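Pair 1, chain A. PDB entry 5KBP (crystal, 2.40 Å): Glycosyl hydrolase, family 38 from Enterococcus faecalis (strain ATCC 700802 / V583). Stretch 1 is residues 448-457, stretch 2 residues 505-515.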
# COMPACT_ATOMS: atom_id res chain seq x y z
N THR A 448 -2.18 7.08 -43.76
CA THR A 448 -0.92 6.59 -43.24
C THR A 448 -0.01 6.19 -44.39
O THR A 448 -0.35 5.24 -45.12
CB THR A 448 -1.14 5.40 -42.31
OG1 THR A 448 -1.97 5.80 -41.21
CG2 THR A 448 0.19 4.89 -41.78
N PRO A 449 1.12 6.86 -44.60
CA PRO A 449 2.05 6.42 -45.63
C PRO A 449 2.69 5.09 -45.26
O PRO A 449 2.77 4.71 -44.09
CB PRO A 449 3.09 7.54 -45.68
CG PRO A 449 2.48 8.70 -44.94
CD PRO A 449 1.58 8.08 -43.92
N ASP A 450 3.16 4.38 -46.28
CA ASP A 450 3.90 3.15 -46.05
C ASP A 450 5.32 3.49 -45.63
O ASP A 450 5.98 4.32 -46.27
CB ASP A 450 3.90 2.27 -47.30
CG ASP A 450 4.44 0.88 -47.04
OD1 ASP A 450 4.33 0.41 -45.89
OD2 ASP A 450 4.98 0.26 -47.98
N TYR A 451 5.79 2.86 -44.57
CA TYR A 451 7.10 3.15 -44.01
C TYR A 451 8.05 1.97 -44.18
O TYR A 451 7.63 0.84 -44.47
CB TYR A 451 7.00 3.53 -42.53
CG TYR A 451 6.50 4.95 -42.31
CD1 TYR A 451 7.39 6.01 -42.24
CD2 TYR A 451 5.15 5.22 -42.18
CE1 TYR A 451 6.95 7.31 -42.05
CE2 TYR A 451 4.69 6.51 -41.99
CZ TYR A 451 5.60 7.55 -41.92
OH TYR A 451 5.15 8.84 -41.73
N GLN A 452 9.33 2.24 -43.98
CA GLN A 452 10.40 1.28 -44.21
C GLN A 452 11.46 1.45 -43.13
O GLN A 452 11.79 2.57 -42.75
CB GLN A 452 11.01 1.48 -45.61
CG GLN A 452 12.22 0.61 -45.91
CD GLN A 452 12.80 0.90 -47.29
OE1 GLN A 452 13.99 1.18 -47.43
NE2 GLN A 452 11.95 0.84 -48.31
N VAL A 453 12.00 0.33 -42.65
CA VAL A 453 13.02 0.34 -41.61
C VAL A 453 14.39 0.28 -42.27
O VAL A 453 14.62 -0.51 -43.20
CB VAL A 453 12.83 -0.84 -40.64
CG1 VAL A 453 13.89 -0.80 -39.55
CG2 VAL A 453 11.44 -0.81 -40.05
N ILE A 454 15.31 1.13 -41.80
CA ILE A 454 16.67 1.17 -42.32
C ILE A 454 17.65 1.22 -41.16
O ILE A 454 17.32 1.69 -40.06
CB ILE A 454 16.90 2.36 -43.27
CG1 ILE A 454 16.61 3.68 -42.55
CG2 ILE A 454 16.06 2.22 -44.54
CD1 ILE A 454 17.05 4.90 -43.33
N ASP A 455 18.86 0.74 -41.41
CA ASP A 455 19.96 0.75 -40.45
C ASP A 455 20.77 2.03 -40.67
O ASP A 455 20.45 2.80 -41.58
CB ASP A 455 20.81 -0.51 -40.61
CG ASP A 455 21.60 -0.53 -41.90
OD1 ASP A 455 21.13 0.06 -42.90
OD2 ASP A 455 22.69 -1.13 -41.92
N PRO A 456 21.79 2.32 -39.85
CA PRO A 456 22.59 3.53 -40.11
C PRO A 456 23.20 3.58 -41.50
O PRO A 456 23.39 4.68 -42.03
CB PRO A 456 23.68 3.46 -39.02
CG PRO A 456 23.03 2.72 -37.91
CD PRO A 456 22.15 1.70 -38.56
N THR A 457 23.51 2.44 -42.10
CA THR A 457 24.04 2.44 -43.46
C THR A 457 22.99 2.92 -44.47
O THR A 457 23.34 3.57 -45.46
CB THR A 457 24.52 1.04 -43.84
OG1 THR A 457 25.56 0.64 -42.94
CG2 THR A 457 25.05 1.00 -45.27
N ASP A 505 21.50 -1.37 -31.00
CA ASP A 505 21.44 -1.16 -32.44
C ASP A 505 20.42 -0.09 -32.76
O ASP A 505 19.32 -0.08 -32.20
CB ASP A 505 21.09 -2.47 -33.18
CG ASP A 505 22.22 -3.48 -33.14
OD1 ASP A 505 23.38 -3.09 -33.41
OD2 ASP A 505 21.96 -4.66 -32.85
N SER A 506 20.78 0.82 -33.66
CA SER A 506 19.92 1.93 -34.04
C SER A 506 19.29 1.67 -35.40
O SER A 506 19.95 1.16 -36.32
CB SER A 506 20.71 3.24 -34.07
OG SER A 506 21.24 3.54 -32.79
N PHE A 507 18.02 2.01 -35.53
CA PHE A 507 17.28 1.90 -36.78
C PHE A 507 16.48 3.18 -36.98
O PHE A 507 16.45 4.06 -36.11
CB PHE A 507 16.36 0.67 -36.78
CG PHE A 507 17.09 -0.62 -36.54
CD1 PHE A 507 17.65 -1.32 -37.59
CD2 PHE A 507 17.21 -1.14 -35.26
CE1 PHE A 507 18.32 -2.51 -37.38
CE2 PHE A 507 17.88 -2.33 -35.03
CZ PHE A 507 18.43 -3.02 -36.09
N ALA A 508 15.82 3.29 -38.13
CA ALA A 508 15.02 4.47 -38.43
C ALA A 508 13.82 4.07 -39.28
O ALA A 508 13.81 3.00 -39.90
CB ALA A 508 15.84 5.55 -39.14
N LEU A 509 12.82 4.94 -39.29
CA LEU A 509 11.58 4.72 -40.02
C LEU A 509 11.44 5.81 -41.08
O LEU A 509 11.18 6.97 -40.74
CB LEU A 509 10.38 4.72 -39.07
CG LEU A 509 9.22 3.77 -39.39
CD1 LEU A 509 9.69 2.33 -39.34
CD2 LEU A 509 8.08 3.99 -38.41
N ILE A 510 11.63 5.44 -42.34
CA ILE A 510 11.52 6.38 -43.45
C ILE A 510 10.32 6.00 -44.30
O ILE A 510 9.82 4.88 -44.26
CB ILE A 510 12.80 6.43 -44.30
CG1 ILE A 510 13.06 5.07 -44.96
CG2 ILE A 510 13.99 6.84 -43.46
CD1 ILE A 510 14.22 5.06 -45.92
N GLN A 511 9.85 6.97 -45.09
CA GLN A 511 8.76 6.71 -46.02
C GLN A 511 9.28 5.91 -47.20
O GLN A 511 10.28 6.27 -47.82
CB GLN A 511 8.14 8.02 -46.49
CG GLN A 511 7.46 8.83 -45.40
CD GLN A 511 6.46 9.82 -45.95
OE1 GLN A 511 6.02 9.70 -47.09
NE2 GLN A 511 6.08 10.79 -45.13
N GLY A 512 8.59 4.82 -47.51
CA GLY A 512 8.98 3.98 -48.62
C GLY A 512 8.28 2.65 -48.55
O GLY A 512 7.57 2.34 -47.59
N GLU A 513 8.49 1.85 -49.59
CA GLU A 513 7.91 0.51 -49.64
C GLU A 513 8.51 -0.36 -48.54
O GLU A 513 9.73 -0.48 -48.43
CB GLU A 513 8.15 -0.12 -51.01
N THR A 514 7.64 -0.96 -47.73
CA THR A 514 8.11 -1.79 -46.63
C THR A 514 8.72 -3.08 -47.17
O THR A 514 8.23 -3.67 -48.14
CB THR A 514 6.96 -2.12 -45.68
OG1 THR A 514 7.39 -3.08 -44.71
CG2 THR A 514 5.76 -2.66 -46.44
N LYS A 515 9.81 -3.51 -46.53
CA LYS A 515 10.49 -4.75 -46.90
C LYS A 515 9.88 -5.89 -46.10
O LYS A 515 10.09 -5.99 -44.89
CB LYS A 515 11.99 -4.62 -46.65
CG LYS A 515 12.80 -5.85 -47.02
CD LYS A 515 14.29 -5.60 -46.83
CE LYS A 515 15.08 -6.90 -46.87
NZ LYS A 515 14.88 -7.65 -48.14

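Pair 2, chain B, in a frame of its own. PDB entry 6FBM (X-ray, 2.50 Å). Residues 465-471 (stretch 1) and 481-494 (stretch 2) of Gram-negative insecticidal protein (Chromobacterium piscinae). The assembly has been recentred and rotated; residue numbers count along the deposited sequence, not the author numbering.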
# COMPACT_ATOMS: atom_id res chain seq x y z
N LYS B 465 -79.84 -35.83 23.43
CA LYS B 465 -79.24 -35.30 22.22
C LYS B 465 -79.33 -36.35 21.13
O LYS B 465 -79.42 -37.55 21.41
CB LYS B 465 -77.79 -34.90 22.43
CG LYS B 465 -77.54 -33.99 23.63
CD LYS B 465 -76.11 -33.57 23.72
CE LYS B 465 -75.58 -33.55 25.17
NZ LYS B 465 -74.50 -32.51 25.22
N ASP B 466 -79.31 -35.87 19.90
CA ASP B 466 -79.43 -36.72 18.73
C ASP B 466 -78.21 -36.53 17.83
O ASP B 466 -77.54 -35.50 17.87
CB ASP B 466 -80.70 -36.35 17.96
CG ASP B 466 -81.98 -36.55 18.77
OD1 ASP B 466 -81.98 -37.31 19.78
OD2 ASP B 466 -82.98 -35.94 18.33
N VAL B 467 -77.93 -37.56 17.02
CA VAL B 467 -76.87 -37.47 16.00
C VAL B 467 -77.15 -38.38 14.83
O VAL B 467 -77.73 -39.44 15.00
CB VAL B 467 -75.48 -37.81 16.60
CG1 VAL B 467 -75.34 -39.30 16.90
CG2 VAL B 467 -74.36 -37.32 15.69
N SER B 468 -76.74 -37.91 13.66
CA SER B 468 -76.73 -38.70 12.44
C SER B 468 -75.37 -38.50 11.74
O SER B 468 -74.90 -37.37 11.63
CB SER B 468 -77.86 -38.27 11.49
OG SER B 468 -79.11 -38.26 12.15
N LEU B 469 -74.78 -39.60 11.28
CA LEU B 469 -73.49 -39.57 10.59
C LEU B 469 -73.72 -39.59 9.09
O LEU B 469 -74.33 -40.51 8.55
CB LEU B 469 -72.64 -40.76 11.02
CG LEU B 469 -72.53 -40.99 12.52
CD1 LEU B 469 -71.58 -42.15 12.75
CD2 LEU B 469 -72.07 -39.75 13.28
N TRP B 470 -73.21 -38.56 8.42
CA TRP B 470 -73.41 -38.34 7.00
C TRP B 470 -72.06 -38.24 6.30
O TRP B 470 -71.08 -37.80 6.89
CB TRP B 470 -74.19 -37.03 6.81
CG TRP B 470 -75.63 -37.10 7.23
CD1 TRP B 470 -76.15 -36.74 8.45
CD2 TRP B 470 -76.73 -37.56 6.45
NE1 TRP B 470 -77.51 -36.95 8.46
CE2 TRP B 470 -77.88 -37.45 7.25
CE3 TRP B 470 -76.85 -38.06 5.15
CZ2 TRP B 470 -79.15 -37.84 6.78
CZ3 TRP B 470 -78.12 -38.42 4.68
CH2 TRP B 470 -79.25 -38.31 5.50
N GLN B 471 -72.05 -38.58 5.02
CA GLN B 471 -70.86 -38.50 4.18
C GLN B 471 -70.80 -37.11 3.56
O GLN B 471 -71.70 -36.73 2.79
CB GLN B 471 -70.93 -39.54 3.06
CG GLN B 471 -69.70 -39.67 2.19
CD GLN B 471 -69.97 -40.11 0.74
OE1 GLN B 471 -71.11 -40.18 0.28
NE2 GLN B 471 -68.91 -40.34 0.01
N SER B 481 -64.57 -40.80 2.30
CA SER B 481 -64.82 -42.08 2.96
C SER B 481 -65.09 -41.90 4.44
O SER B 481 -65.04 -42.85 5.21
CB SER B 481 -63.61 -42.98 2.75
OG SER B 481 -63.23 -43.01 1.40
N CYS B 482 -65.39 -40.67 4.84
CA CYS B 482 -65.49 -40.30 6.23
C CYS B 482 -66.89 -39.80 6.52
O CYS B 482 -67.75 -39.72 5.62
CB CYS B 482 -64.43 -39.23 6.50
SG CYS B 482 -62.72 -39.86 6.35
N PHE B 483 -67.13 -39.46 7.79
CA PHE B 483 -68.44 -38.96 8.17
C PHE B 483 -68.38 -37.69 8.99
O PHE B 483 -67.32 -37.29 9.45
CB PHE B 483 -69.24 -40.04 8.91
CG PHE B 483 -68.52 -40.65 10.05
CD1 PHE B 483 -67.70 -41.74 9.86
CD2 PHE B 483 -68.69 -40.16 11.34
CE1 PHE B 483 -67.04 -42.33 10.93
CE2 PHE B 483 -68.06 -40.75 12.41
CZ PHE B 483 -67.23 -41.83 12.21
N ALA B 484 -69.53 -37.05 9.13
CA ALA B 484 -69.69 -35.88 9.96
C ALA B 484 -71.01 -36.02 10.69
O ALA B 484 -72.01 -36.37 10.06
CB ALA B 484 -69.72 -34.64 9.09
N GLY B 485 -71.03 -35.78 11.99
CA GLY B 485 -72.25 -35.74 12.77
C GLY B 485 -73.08 -34.47 12.56
O GLY B 485 -72.57 -33.35 12.58
N VAL B 486 -74.38 -34.67 12.38
CA VAL B 486 -75.37 -33.60 12.43
C VAL B 486 -76.19 -33.85 13.69
O VAL B 486 -76.63 -34.98 13.91
CB VAL B 486 -76.29 -33.67 11.18
CG1 VAL B 486 -77.28 -32.54 11.18
CG2 VAL B 486 -75.46 -33.60 9.90
N PRO B 487 -76.42 -32.83 14.53
CA PRO B 487 -77.07 -33.07 15.85
C PRO B 487 -78.62 -33.25 15.82
O PRO B 487 -79.32 -32.83 16.74
CB PRO B 487 -76.66 -31.84 16.66
CG PRO B 487 -76.57 -30.77 15.65
CD PRO B 487 -76.08 -31.40 14.36
N ASN B 488 -79.14 -33.91 14.79
CA ASN B 488 -80.57 -34.10 14.58
C ASN B 488 -80.79 -35.19 13.53
O ASN B 488 -79.84 -35.67 12.90
CB ASN B 488 -81.20 -32.78 14.11
CG ASN B 488 -80.64 -32.30 12.78
OD1 ASN B 488 -80.63 -33.04 11.77
ND2 ASN B 488 -80.15 -31.05 12.75
N TYR B 489 -82.06 -35.55 13.32
CA TYR B 489 -82.43 -36.64 12.42
C TYR B 489 -82.95 -36.14 11.08
O TYR B 489 -83.68 -36.88 10.41
CB TYR B 489 -83.48 -37.54 13.07
CG TYR B 489 -83.09 -38.15 14.39
CD1 TYR B 489 -81.90 -38.84 14.52
CD2 TYR B 489 -83.92 -38.07 15.52
CE1 TYR B 489 -81.52 -39.42 15.75
CE2 TYR B 489 -83.55 -38.63 16.74
CZ TYR B 489 -82.34 -39.31 16.84
OH TYR B 489 -81.97 -39.89 18.03
N ASN B 490 -82.56 -34.94 10.66
CA ASN B 490 -83.00 -34.42 9.37
C ASN B 490 -82.49 -35.33 8.25
O ASN B 490 -81.32 -35.72 8.26
CB ASN B 490 -82.50 -32.98 9.14
CG ASN B 490 -82.95 -32.01 10.21
OD1 ASN B 490 -83.78 -32.32 11.04
ND2 ASN B 490 -82.37 -30.83 10.20
N ASN B 491 -83.36 -35.63 7.28
CA ASN B 491 -83.10 -36.63 6.22
C ASN B 491 -83.75 -36.18 4.90
O ASN B 491 -84.93 -36.44 4.69
CB ASN B 491 -83.66 -37.99 6.67
CG ASN B 491 -83.37 -39.13 5.69
OD1 ASN B 491 -82.71 -38.96 4.66
ND2 ASN B 491 -83.87 -40.32 6.01
N PRO B 492 -83.02 -35.53 3.99
CA PRO B 492 -81.60 -35.19 4.10
C PRO B 492 -81.37 -33.94 4.96
O PRO B 492 -82.32 -33.20 5.22
CB PRO B 492 -81.21 -34.89 2.66
CG PRO B 492 -82.45 -34.34 2.04
CD PRO B 492 -83.64 -34.85 2.83
N PRO B 493 -80.11 -33.70 5.40
CA PRO B 493 -79.82 -32.49 6.16
C PRO B 493 -80.03 -31.21 5.34
O PRO B 493 -79.78 -31.20 4.15
CB PRO B 493 -78.34 -32.67 6.54
CG PRO B 493 -78.13 -34.14 6.55
CD PRO B 493 -78.95 -34.61 5.38
N ASN B 494 -80.51 -30.18 6.00
CA ASN B 494 -80.81 -28.90 5.36
C ASN B 494 -79.59 -28.00 5.33
O ASN B 494 -78.59 -28.32 5.96
CB ASN B 494 -81.96 -28.17 6.08
CG ASN B 494 -81.66 -27.90 7.52
OD1 ASN B 494 -80.59 -27.40 7.88
ND2 ASN B 494 -82.62 -28.23 8.38
O HOH W 1 -79.26 -35.39 10.18

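Two antiparallel strands, with loop residues beyond the shared pairing, make the common frame: 14 central residues of pair 1 and pair 2 superpose at 0.9 Å RMSD. The central ladder is shared; at the loop end pair 1 adds a bridge, Tyr A451 with Gln A511, and a bond from Gly A512 N to Asp A450 O at 2.9 Å. In pair 1 Gln A452 N donates to Ile A510 O at 2.7 Å and Ile A510 N returns to Gln A452 O at 2.9 Å; in pair 2 the matching bonds, Ser B468 N to Val B486 O and Val B486 N to Ser B468 O, are both 2.9 Å. Two residues along, Ile A454 pairs with Ala A508 as Trp B470 pairs with Ala B484. The backbone pairing is shared although most side chains along it differ.

On the sheet face carrying these hydrogen-bonded pairs, both contacts keep alanine at the same position, yet its partner differs. Ile A454 lies over the alanine and reaches diagonally across to the other strand, its CD1 3.6 Å from Ile A510 CG2. Trp B470 still meets the neighbouring valine, CD1 to Val B486 CG2 at 3.5 Å, but its larger ring extends to the returning loop, where Pro B493 CG sits over one face, 3.5 Å from the centroid of the five-membered ring. Water 1 accepts from Trp B470 NE1 at 2.9 Å.

The opposite face trades bulk across the strands. Val A453 faces Leu A509, with Val A453 CG2 3.7 Å from Leu A509 CD1. In pair 2 the larger residue is on the first strand, Leu B469, and its partner is Gly B485. An ideal CB on that glycine would lie only 3.2 Å from Val B467 CG2, a tight fit. Leu B469 CD2 lies 4.0 Å from Gly B485 CA, and Leu B469 CD1 packs over the face of Phe B483, 4.2 Å from its ring centroid; the matching Phe A507 comes closest to Val A453 with its CB, 4.0 Å from Val A453 CG1.

Where the second strand gives way to loop, a ladder residue in each pair also holds the loop through its side chain: Gln A452 NE2 donates to Glu A513 O at 2.6 Å, while the shorter Ser B468 OG reaches Asn B488 O at 2.8 Å. The aspartates also coincide but work differently: Asp A450 OD2 accepts from Thr A514 N at 2.9 Å, whereas Asp B466 CB lies over the Tyr B489 ring, 3.9 Å from its centroid.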